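Local coordinates for bifunctional protein PutA (Bdellovibrio bacteriovorus, PDB 5UR2) that probably oxidises proline to glutamate in two steps, pairing a flavin-dependent proline dehydrogenase with an NAD-dependent aldehyde dehydrogenase that oxidises glutamate semialdehyde, at residues Pro494-Leu506 / Gln682-Pro695. Residues are numbered along the deposited sequence; the frame is centred on the assembly and turned at random.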
ATOM      1  N   PRO B 494      45.008   8.466 -14.800  1.00 34.89           N
ATOM      2  CA  PRO B 494      43.799   7.658 -14.887  1.00 29.10           C
ATOM      3  C   PRO B 494      43.507   6.953 -13.567  1.00 32.38           C
ATOM      4  O   PRO B 494      44.443   6.676 -12.823  1.00 29.83           O
ATOM      5  CB  PRO B 494      44.133   6.656 -15.992  1.00 33.57           C
ATOM      6  CG  PRO B 494      45.622   6.446 -15.855  1.00 34.73           C
ATOM      7  CD  PRO B 494      46.179   7.781 -15.395  1.00 37.02           C
ATOM      8  N   VAL B 495      42.228   6.703 -13.282  1.00 29.81           N
ATOM      9  CA  VAL B 495      41.815   5.986 -12.079  1.00 24.14           C
ATOM     10  C   VAL B 495      41.886   4.487 -12.350  1.00 24.45           C
ATOM     11  O   VAL B 495      41.270   3.988 -13.295  1.00 27.26           O
ATOM     12  CB  VAL B 495      40.404   6.410 -11.655  1.00 30.50           C
ATOM     13  CG1 VAL B 495      39.959   5.639 -10.432  1.00 27.63           C
ATOM     14  CG2 VAL B 495      40.386   7.920 -11.393  1.00 25.78           C
ATOM     15  N   ASN B 496      42.681   3.778 -11.555  1.00 27.51           N
ATOM     16  CA  ASN B 496      42.768   2.326 -11.636  1.00 29.54           C
ATOM     17  C   ASN B 496      41.656   1.711 -10.795  1.00 29.22           C
ATOM     18  O   ASN B 496      41.616   1.909  -9.579  1.00 33.12           O
ATOM     19  CB  ASN B 496      44.135   1.847 -11.161  1.00 29.22           C
ATOM     20  CG  ASN B 496      45.241   2.305 -12.069  1.00 34.66           C
ATOM     21  OD1 ASN B 496      45.411   1.768 -13.162  1.00 40.88           O
ATOM     22  ND2 ASN B 496      45.991   3.323 -11.638  1.00 33.20           N
ATOM     23  N   VAL B 497      40.755   0.976 -11.441  1.00 26.91           N
ATOM     24  CA  VAL B 497      39.578   0.422 -10.785  1.00 23.37           C
ATOM     25  C   VAL B 497      39.754  -1.083 -10.667  1.00 24.19           C
ATOM     26  O   VAL B 497      40.036  -1.767 -11.657  1.00 24.88           O
ATOM     27  CB  VAL B 497      38.285   0.782 -11.533  1.00 21.16           C
ATOM     28  CG1 VAL B 497      37.105   0.032 -10.929  1.00 19.66           C
ATOM     29  CG2 VAL B 497      38.032   2.302 -11.455  1.00 24.56           C
ATOM     30  N   ASN B 498      39.575  -1.592  -9.457  1.00 23.69           N
ATOM     31  CA  ASN B 498      39.688  -3.013  -9.183  1.00 25.83           C
ATOM     32  C   ASN B 498      38.313  -3.618  -8.977  1.00 22.82           C
ATOM     33  O   ASN B 498      37.351  -2.931  -8.627  1.00 22.91           O
ATOM     34  CB  ASN B 498      40.552  -3.268  -7.946  1.00 24.26           C
ATOM     35  CG  ASN B 498      42.006  -2.996  -8.203  1.00 29.78           C
ATOM     36  OD1 ASN B 498      42.517  -3.304  -9.285  1.00 24.46           O
ATOM     37  ND2 ASN B 498      42.696  -2.429  -7.209  1.00 30.63           N
ATOM     38  N   ILE B 499      38.237  -4.927  -9.222  1.00 25.42           N
ATOM     39  CA  ILE B 499      37.101  -5.721  -8.783  1.00 22.39           C
ATOM     40  C   ILE B 499      37.102  -5.784  -7.261  1.00 27.32           C
ATOM     41  O   ILE B 499      38.168  -5.848  -6.631  1.00 26.40           O
ATOM     42  CB  ILE B 499      37.197  -7.126  -9.399  1.00 25.54           C
ATOM     43  CG1 ILE B 499      37.337  -7.032 -10.911  1.00 21.49           C
ATOM     44  CG2 ILE B 499      35.992  -7.963  -9.032  1.00 31.97           C
ATOM     45  CD1 ILE B 499      38.170  -8.168 -11.494  1.00 30.16           C
ATOM     46  N   VAL B 500      35.915  -5.776  -6.648  1.00 22.69           N
ATOM     47  CA  VAL B 500      35.816  -5.856  -5.190  1.00 22.96           C
ATOM     48  C   VAL B 500      34.822  -6.943  -4.810  1.00 23.05           C
ATOM     49  O   VAL B 500      33.615  -6.778  -5.005  1.00 24.05           O
ATOM     50  CB  VAL B 500      35.409  -4.525  -4.553  1.00 23.35           C
ATOM     51  CG1 VAL B 500      35.442  -4.679  -3.048  1.00 26.09           C
ATOM     52  CG2 VAL B 500      36.354  -3.428  -4.999  1.00 19.81           C
ATOM     53  N   ILE B 501      35.321  -8.022  -4.214  1.00 20.85           N
ATOM     54  CA  ILE B 501      34.493  -9.136  -3.765  1.00 24.43           C
ATOM     55  C   ILE B 501      34.805  -9.418  -2.300  1.00 22.11           C
ATOM     56  O   ILE B 501      35.973  -9.588  -1.935  1.00 25.25           O
ATOM     57  CB  ILE B 501      34.735 -10.392  -4.629  1.00 21.84           C
ATOM     58  CG1 ILE B 501      34.398 -10.097  -6.091  1.00 21.23           C
ATOM     59  CG2 ILE B 501      33.948 -11.584  -4.103  1.00 18.84           C
ATOM     60  CD1 ILE B 501      34.731 -11.251  -7.041  1.00 21.21           C
ATOM     61  N   ASN B 502      33.761  -9.521  -1.474  1.00 20.23           N
ATOM     62  CA  ASN B 502      33.941  -9.700  -0.030  1.00 30.79           C
ATOM     63  C   ASN B 502      34.841  -8.605   0.539  1.00 29.51           C
ATOM     64  O   ASN B 502      35.710  -8.862   1.367  1.00 32.22           O
ATOM     65  CB  ASN B 502      34.513 -11.087   0.307  1.00 25.08           C
ATOM     66  CG  ASN B 502      33.440 -12.111   0.643  1.00 29.60           C
ATOM     67  OD1 ASN B 502      32.347 -11.772   1.101  1.00 33.01           O
ATOM     68  ND2 ASN B 502      33.758 -13.372   0.437  1.00 24.84           N
ATOM     69  N   ASN B 503      34.655  -7.378   0.060  1.00 27.56           N
ATOM     70  CA  ASN B 503      35.410  -6.197   0.487  1.00 25.88           C
ATOM     71  C   ASN B 503      36.916  -6.330   0.251  1.00 30.51           C
ATOM     72  O   ASN B 503      37.707  -5.614   0.880  1.00 34.17           O
ATOM     73  CB  ASN B 503      35.133  -5.839   1.959  1.00 27.21           C
ATOM     74  CG  ASN B 503      33.735  -5.239   2.165  1.00 33.52           C
ATOM     75  OD1 ASN B 503      33.071  -4.871   1.196  1.00 32.63           O
ATOM     76  ND2 ASN B 503      33.297  -5.119   3.431  1.00 31.06           N
ATOM     77  N   LYS B 504      37.338  -7.217  -0.648  1.00 24.01           N
ATOM     78  CA  LYS B 504      38.741  -7.355  -1.029  1.00 32.04           C
ATOM     79  C   LYS B 504      38.915  -7.006  -2.505  1.00 31.73           C
ATOM     80  O   LYS B 504      38.131  -7.448  -3.353  1.00 26.52           O
ATOM     81  CB  LYS B 504      39.262  -8.766  -0.735  1.00 36.14           C
ATOM     82  CG  LYS B 504      39.299  -9.096   0.757  1.00 42.59           C
ATOM     83  CD  LYS B 504      39.432 -10.588   0.993  1.00 43.52           C
ATOM     84  N   GLU B 505      39.936  -6.214  -2.807  1.00 31.62           N
ATOM     85  CA  GLU B 505      40.183  -5.769  -4.171  1.00 33.34           C
ATOM     86  C   GLU B 505      40.911  -6.852  -4.965  1.00 32.43           C
ATOM     87  O   GLU B 505      41.818  -7.517  -4.455  1.00 34.54           O
ATOM     88  CB  GLU B 505      40.977  -4.456  -4.154  1.00 31.74           C
ATOM     89  CG  GLU B 505      40.168  -3.283  -3.554  1.00 27.85           C
ATOM     90  CD  GLU B 505      40.883  -1.905  -3.561  1.00 37.48           C
ATOM     91  OE1 GLU B 505      41.746  -1.624  -4.431  1.00 35.10           O
ATOM     92  OE2 GLU B 505      40.542  -1.070  -2.693  1.00 43.14           O
ATOM     93  N   LEU B 506      40.461  -7.072  -6.203  1.00 29.37           N
ATOM     94  CA  LEU B 506      41.014  -8.098  -7.079  1.00 22.99           C
ATOM     95  C   LEU B 506      41.350  -7.507  -8.441  1.00 25.11           C
ATOM     96  O   LEU B 506      40.809  -6.474  -8.858  1.00 28.38           O
ATOM     97  CB  LEU B 506      40.043  -9.267  -7.286  1.00 24.87           C
ATOM     98  CG  LEU B 506      39.532  -9.894  -5.998  1.00 31.62           C
ATOM     99  CD1 LEU B 506      38.463 -10.931  -6.321  1.00 24.05           C
ATOM    100  CD2 LEU B 506      40.725 -10.504  -5.257  1.00 34.24           C
ATOM    101  N   GLN B 682      31.522   0.623   1.037  1.00 24.88           N
ATOM    102  CA  GLN B 682      32.448   0.088   2.027  1.00 22.04           C
ATOM    103  C   GLN B 682      32.599   1.042   3.203  1.00 26.15           C
ATOM    104  O   GLN B 682      32.610   0.607   4.359  1.00 23.35           O
ATOM    105  CB  GLN B 682      33.814  -0.192   1.392  1.00 18.29           C
ATOM    106  CG  GLN B 682      33.788  -1.334   0.357  1.00 24.76           C
ATOM    107  CD  GLN B 682      35.172  -1.632  -0.223  1.00 31.09           C
ATOM    108  OE1 GLN B 682      35.618  -0.981  -1.159  1.00 36.77           O
ATOM    109  NE2 GLN B 682      35.833  -2.637   0.317  1.00 23.99           N
ATOM    110  N   GLU B 683      32.695   2.350   2.933  1.00 21.19           N
ATOM    111  CA  GLU B 683      32.856   3.299   4.033  1.00 21.41           C
ATOM    112  C   GLU B 683      31.602   3.362   4.905  1.00 23.29           C
ATOM    113  O   GLU B 683      31.693   3.491   6.132  1.00 24.51           O
ATOM    114  CB  GLU B 683      33.212   4.687   3.497  1.00 18.73           C
ATOM    115  CG  GLU B 683      33.521   5.652   4.623  1.00 27.11           C
ATOM    116  CD  GLU B 683      33.686   7.098   4.179  1.00 29.44           C
ATOM    117  OE1 GLU B 683      33.803   7.359   2.961  1.00 31.45           O
ATOM    118  OE2 GLU B 683      33.675   7.976   5.065  1.00 26.41           O
ATOM    119  N   ALA B 684      30.423   3.239   4.296  1.00 23.20           N
ATOM    120  CA  ALA B 684      29.190   3.266   5.076  1.00 19.36           C
ATOM    121  C   ALA B 684      29.114   2.086   6.045  1.00 26.29           C
ATOM    122  O   ALA B 684      28.424   2.169   7.069  1.00 25.31           O
ATOM    123  CB  ALA B 684      27.986   3.269   4.138  1.00 14.69           C
ATOM    124  N   GLY B 685      29.800   0.991   5.736  1.00 26.46           N
ATOM    125  CA  GLY B 685      29.923  -0.143   6.620  1.00 23.96           C
ATOM    126  C   GLY B 685      29.129  -1.388   6.245  1.00 29.17           C
ATOM    127  O   GLY B 685      28.861  -2.211   7.128  1.00 26.20           O
ATOM    128  N   PHE B 686      28.750  -1.552   4.982  1.00 22.32           N
ATOM    129  CA  PHE B 686      28.055  -2.764   4.587  1.00 23.56           C
ATOM    130  C   PHE B 686      28.986  -3.961   4.774  1.00 27.09           C
ATOM    131  O   PHE B 686      30.127  -3.927   4.300  1.00 27.99           O
ATOM    132  CB  PHE B 686      27.571  -2.654   3.139  1.00 22.18           C
ATOM    133  CG  PHE B 686      26.370  -1.757   2.978  1.00 20.62           C
ATOM    134  CD1 PHE B 686      26.526  -0.387   2.878  1.00 14.98           C
ATOM    135  CD2 PHE B 686      25.087  -2.284   2.922  1.00 17.78           C
ATOM    136  CE1 PHE B 686      25.425   0.443   2.732  1.00 22.51           C
ATOM    137  CE2 PHE B 686      23.993  -1.464   2.779  1.00 14.35           C
ATOM    138  CZ  PHE B 686      24.159  -0.093   2.690  1.00 20.06           C
ATOM    139  N   PRO B 687      28.541  -5.028   5.444  1.00 23.43           N
ATOM    140  CA  PRO B 687      29.423  -6.172   5.703  1.00 24.69           C
ATOM    141  C   PRO B 687      29.915  -6.807   4.411  1.00 28.04           C
ATOM    142  O   PRO B 687      29.276  -6.724   3.356  1.00 24.08           O
ATOM    143  CB  PRO B 687      28.523  -7.158   6.475  1.00 27.46           C
ATOM    144  CG  PRO B 687      27.394  -6.376   6.969  1.00 23.55           C
ATOM    145  CD  PRO B 687      27.185  -5.247   5.967  1.00 24.93           C
ATOM    146  N   GLN B 688      31.055  -7.483   4.519  1.00 16.95           N
ATOM    147  CA  GLN B 688      31.656  -8.104   3.351  1.00 26.47           C
ATOM    148  C   GLN B 688      30.666  -9.051   2.676  1.00 24.86           C
ATOM    149  O   GLN B 688      29.973  -9.835   3.334  1.00 23.74           O
ATOM    150  CB  GLN B 688      32.916  -8.865   3.750  1.00 23.35           C
ATOM    151  CG  GLN B 688      32.661 -10.003   4.689  1.00 33.29           C
ATOM    152  CD  GLN B 688      33.898 -10.838   4.931  1.00 48.23           C
ATOM    153  OE1 GLN B 688      34.994 -10.306   5.110  1.00 52.03           O
ATOM    154  NE2 GLN B 688      33.736 -12.156   4.907  1.00 55.17           N
ATOM    155  N   GLY B 689      30.603  -8.968   1.347  1.00 22.26           N
ATOM    156  CA  GLY B 689      29.775  -9.852   0.546  1.00 20.52           C
ATOM    157  C   GLY B 689      28.338  -9.401   0.355  1.00 25.04           C
ATOM    158  O   GLY B 689      27.661  -9.928  -0.532  1.00 22.91           O
ATOM    159  N   VAL B 690      27.846  -8.450   1.159  1.00 16.05           N
ATOM    160  CA  VAL B 690      26.469  -7.987   0.984  1.00 15.63           C
ATOM    161  C   VAL B 690      26.311  -7.314  -0.372  1.00 18.21           C
ATOM    162  O   VAL B 690      25.331  -7.549  -1.088  1.00 17.96           O
ATOM    163  CB  VAL B 690      26.061  -7.059   2.147  1.00 18.88           C
ATOM    164  CG1 VAL B 690      24.669  -6.434   1.911  1.00 15.00           C
ATOM    165  CG2 VAL B 690      26.076  -7.846   3.484  1.00 19.92           C
ATOM    166  N   ILE B 691      27.302  -6.517  -0.770  1.00 20.81           N
ATOM    167  CA  ILE B 691      27.335  -5.871  -2.074  1.00 22.23           C
ATOM    168  C   ILE B 691      28.691  -6.169  -2.704  1.00 26.01           C
ATOM    169  O   ILE B 691      29.727  -5.978  -2.065  1.00 21.18           O
ATOM    170  CB  ILE B 691      27.085  -4.352  -1.946  1.00 25.83           C
ATOM    171  CG1 ILE B 691      25.656  -4.107  -1.445  1.00 25.10           C
ATOM    172  CG2 ILE B 691      27.286  -3.645  -3.272  1.00 24.09           C
ATOM    173  CD1 ILE B 691      25.411  -2.730  -0.882  1.00 25.66           C
ATOM    174  N   ASN B 692      28.687  -6.686  -3.933  1.00 23.16           N
ATOM    175  CA  ASN B 692      29.923  -7.019  -4.626  1.00 18.75           C
ATOM    176  C   ASN B 692      30.017  -6.254  -5.938  1.00 23.47           C
ATOM    177  O   ASN B 692      29.016  -6.063  -6.634  1.00 23.50           O
ATOM    178  CB  ASN B 692      30.033  -8.525  -4.873  1.00 18.50           C
ATOM    179  CG  ASN B 692      29.923  -9.323  -3.586  1.00 21.00           C
ATOM    180  OD1 ASN B 692      30.923  -9.573  -2.910  1.00 19.04           O
ATOM    181  ND2 ASN B 692      28.692  -9.666  -3.205  1.00 17.99           N
ATOM    182  N   PHE B 693      31.233  -5.826  -6.265  1.00 18.97           N
ATOM    183  CA  PHE B 693      31.517  -4.920  -7.371  1.00 18.00           C
ATOM    184  C   PHE B 693      32.221  -5.698  -8.476  1.00 22.36           C
ATOM    185  O   PHE B 693      33.391  -6.080  -8.326  1.00 23.88           O
ATOM    186  CB  PHE B 693      32.384  -3.771  -6.885  1.00 17.14           C
ATOM    187  CG  PHE B 693      32.709  -2.757  -7.945  1.00 21.07           C
ATOM    188  CD1 PHE B 693      31.713  -1.973  -8.506  1.00 18.37           C
ATOM    189  CD2 PHE B 693      34.024  -2.538  -8.326  1.00 20.54           C
ATOM    190  CE1 PHE B 693      32.025  -0.999  -9.447  1.00 24.28           C
ATOM    191  CE2 PHE B 693      34.348  -1.571  -9.270  1.00 17.91           C
ATOM    192  CZ  PHE B 693      33.352  -0.803  -9.833  1.00 17.55           C
ATOM    193  N   LEU B 694      31.517  -5.915  -9.588  1.00 24.59           N
ATOM    194  CA  LEU B 694      31.943  -6.838 -10.641  1.00 22.78           C
ATOM    195  C   LEU B 694      31.995  -6.119 -11.985  1.00 22.05           C
ATOM    196  O   LEU B 694      31.154  -6.363 -12.860  1.00 19.51           O
ATOM    197  CB  LEU B 694      30.995  -8.038 -10.715  1.00 19.71           C
ATOM    198  CG  LEU B 694      31.440  -9.174 -11.653  1.00 24.07           C
ATOM    199  CD1 LEU B 694      32.614  -9.941 -11.061  1.00 26.64           C
ATOM    200  CD2 LEU B 694      30.296 -10.109 -11.965  1.00 21.13           C
ATOM    201  N   PRO B 695      32.989  -5.258 -12.196  1.00 22.24           N
ATOM    202  CA  PRO B 695      33.143  -4.632 -13.517  1.00 27.93           C
ATOM    203  C   PRO B 695      33.517  -5.658 -14.584  1.00 28.38           C
ATOM    204  O   PRO B 695      34.106  -6.709 -14.301  1.00 29.45           O
ATOM    205  CB  PRO B 695      34.270  -3.614 -13.294  1.00 19.55           C
ATOM    206  CG  PRO B 695      35.046  -4.165 -12.149  1.00 22.20           C
ATOM    207  CD  PRO B 695      34.055  -4.845 -11.262  1.00 24.02           C
TER
HETATM  208  O   HOH W   1      31.727  -7.045  -0.431  1.00 25.39           O
HETATM  209  O   HOH W   2      30.968  -3.249   1.637  1.00 27.60           O
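Phe693 meets Val497 edge-on. Val497 CG1 lies in the plane of the ring, 3.6 Å from Phe693 CE2, and Val497 stands roughly perpendicular to the Phe693 side chain. The carbonyl oxygen of Asn498 sits at the same edge, 3.4 Å from Phe693 CE2. Pro695 CD rests over one face of the ring, toward its rim. With CG anti to the backbone N (chi1 -179°), the Phe693 ring reaches toward Val497. Met678 of helix 671-684 also touches this side chain. Val500 packs its CB against Phe693 CB, while its CG1 reaches the amide of Gln682, whose OE1 is hydrogen-bonded to Lys679 NZ. Ile499 CG1 turns to the Pro695 ring, 3.9 Å from Pro695 CG.

The backbones of Val500 and Phe693 are joined by a single antiparallel bridge. They form a hydrogen-bonded pair, N to O both ways. It links the hairpin of strands 499-501 and 504-506 to strand 691-693, a parallel strand of the Rossmann-type NAD-binding domain of the aldehyde dehydrogenase.

The type I' turn of the hairpin, Ile501 to Lys504, faces the loop after helix 671-684. Asn692 OD1 accepts the N-H of Asn502 N at 3.2 Å, nearly straight (171°). Asn692 ND2 turns back to Gly689 O and also bonds Val662 O, which fixes the amide's rotation. Asn503 and Gln682 lie alongside each other, pointing opposite ways, their amide planes 38° apart. Asn503 ND2 makes a weak bond to Phe686 O, at 3.5 Å. Water 2 bridges Asn503 OD1 and Phe686 O, and water 1 accepts the N-H of Gly689.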